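Local coordinates for pullulanase C protein (Klebsiella pneumoniae subsp. pneumoniae NTUH-K2044, PDB 5HJ1), which probably recruits partners or secreted substrates through its PDZ domain as part of the type II secretion system, and holds a fatty acid here, at residues N60-R65 and Q71-N76. Numbering follows the deposited sequence.
Sequences NGIDLR and QQALQN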
# COMPACT_ATOMS: atom_id res chain seq x y z
N ASN A 60 -1.18 5.37 -6.51
CA ASN A 60 -1.60 6.19 -7.68
C ASN A 60 -0.69 7.35 -7.95
O ASN A 60 -1.10 8.48 -8.26
CB ASN A 60 -3.02 6.67 -7.53
CG ASN A 60 -3.98 5.55 -7.41
OD1 ASN A 60 -3.92 4.58 -8.20
ND2 ASN A 60 -4.86 5.62 -6.45
N GLY A 61 0.58 7.09 -7.82
CA GLY A 61 1.58 8.04 -8.06
C GLY A 61 1.84 9.12 -7.00
O GLY A 61 2.68 9.97 -7.19
N ILE A 62 1.10 9.07 -5.87
CA ILE A 62 1.23 9.98 -4.75
C ILE A 62 2.13 9.33 -3.70
O ILE A 62 1.89 8.18 -3.30
CB ILE A 62 -0.16 10.29 -4.19
CG1 ILE A 62 -1.06 10.96 -5.24
CG2 ILE A 62 0.02 11.26 -3.00
CD1 ILE A 62 -2.55 10.95 -4.89
N ASP A 63 3.12 10.07 -3.26
CA ASP A 63 4.09 9.65 -2.25
C ASP A 63 3.43 9.36 -0.91
O ASP A 63 2.90 10.24 -0.24
CB ASP A 63 5.15 10.72 -2.10
CG ASP A 63 6.39 10.25 -1.38
OD1 ASP A 63 6.39 9.16 -0.74
OD2 ASP A 63 7.37 11.04 -1.40
N LEU A 64 3.54 8.11 -0.44
CA LEU A 64 2.99 7.70 0.82
C LEU A 64 3.79 8.17 2.00
O LEU A 64 3.30 8.08 3.13
CB LEU A 64 2.85 6.20 0.84
CG LEU A 64 1.70 5.61 -0.02
CD1 LEU A 64 1.71 4.13 -0.03
CD2 LEU A 64 0.35 6.13 0.39
N ARG A 65 5.00 8.60 1.73
CA ARG A 65 5.92 9.01 2.82
C ARG A 65 5.64 10.41 3.27
O ARG A 65 6.07 10.76 4.37
CB ARG A 65 7.36 8.82 2.35
CG ARG A 65 7.67 7.37 1.93
CD ARG A 65 8.98 7.20 1.20
NE ARG A 65 8.94 7.74 -0.16
CZ ARG A 65 9.89 7.52 -1.07
NH1 ARG A 65 9.76 8.02 -2.29
NH2 ARG A 65 10.94 6.75 -0.79
N GLN A 71 -2.65 11.55 2.81
CA GLN A 71 -4.03 11.78 3.18
C GLN A 71 -4.86 11.99 1.94
O GLN A 71 -5.94 11.43 1.83
CB GLN A 71 -4.19 13.00 4.10
CG GLN A 71 -3.49 12.86 5.45
CD GLN A 71 -4.14 11.84 6.36
OE1 GLN A 71 -3.58 10.76 6.58
NE2 GLN A 71 -5.34 12.15 6.88
N GLN A 72 -4.35 12.80 1.04
CA GLN A 72 -5.06 13.09 -0.22
C GLN A 72 -5.24 11.80 -1.03
O GLN A 72 -6.34 11.47 -1.47
CB GLN A 72 -4.32 14.19 -0.96
CG GLN A 72 -4.98 14.72 -2.23
CD GLN A 72 -4.42 16.08 -2.68
OE1 GLN A 72 -4.74 16.57 -3.77
NE2 GLN A 72 -3.60 16.72 -1.82
N ALA A 73 -4.18 11.02 -1.15
CA ALA A 73 -4.26 9.76 -1.90
C ALA A 73 -5.33 8.81 -1.33
O ALA A 73 -6.11 8.20 -2.07
CB ALA A 73 -2.91 9.08 -1.90
N LEU A 74 -5.40 8.72 -0.02
CA LEU A 74 -6.38 7.83 0.62
C LEU A 74 -7.83 8.27 0.45
O LEU A 74 -8.72 7.43 0.26
CB LEU A 74 -6.04 7.74 2.11
CG LEU A 74 -4.76 7.00 2.40
CD1 LEU A 74 -4.28 7.27 3.83
CD2 LEU A 74 -4.95 5.50 2.18
N GLN A 75 -8.09 9.57 0.52
CA GLN A 75 -9.49 10.03 0.35
C GLN A 75 -9.91 9.74 -1.10
O GLN A 75 -11.06 9.35 -1.36
CB GLN A 75 -9.67 11.51 0.71
CG GLN A 75 -8.78 12.50 -0.05
CD GLN A 75 -8.93 13.93 0.44
OE1 GLN A 75 -9.82 14.24 1.24
NE2 GLN A 75 -8.06 14.82 -0.05
N ASN A 76 -8.95 9.85 -2.01
CA ASN A 76 -9.20 9.56 -3.43
C ASN A 76 -9.50 8.09 -3.77
O ASN A 76 -10.17 7.84 -4.78
CB ASN A 76 -8.04 10.02 -4.31
CG ASN A 76 -7.87 11.50 -4.36
OD1 ASN A 76 -8.71 12.28 -3.86
ND2 ASN A 76 -6.77 11.94 -4.98
O HOH W 1 -5.01 7.62 -4.61
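Ile62 carries its CG1 anti to the carbonyl carbon (chi1 -61°) and extends it to CD1 with chi2 at 164°, which brings the terminal methyl CD1 onto Ala73. The pair joins the short strand 62-63 to helix 67-77 of a PDZ domain, the helix that follows this strand in the chain. CD1 meets Ala73 CB at 3.5 Å and also lies 3.6 Å from Ala73 CA, while Ile62 CG2 reaches the same methyl at 3.8 Å. The alanine methyl is thus held by both branches of the isoleucine, and because its side chain is so short the backbones come near, with the two CA atoms 6.2 Å apart. Asn76, one helical turn on, borders this patch: its ND2 is 4.3 Å from Ile62 CD1. Beside the apolar contact one water bridges the segments, accepting from Asn60 ND2 and donating to Ala73 O at 2.8 Å. The other end of that amide, Asn60 OD1, accepts from Thr84 N, so both ends of the group are held. Ala73 also packs on Leu59 of strand 54-59. Leu64 touches the bound vaccenic acid and belongs to its pocket, whereas the side chain of Ala73 stays about 8 Å from the lipid. Beyond Ile62 the chain turns through an Asx turn, in which Asp63 OD1 takes Arg65 N from above the carboxylate plane. The same oxygen receives Arg65 NE on its syn side, a salt bridge of 3.0 Å lying close to the guanidinium plane.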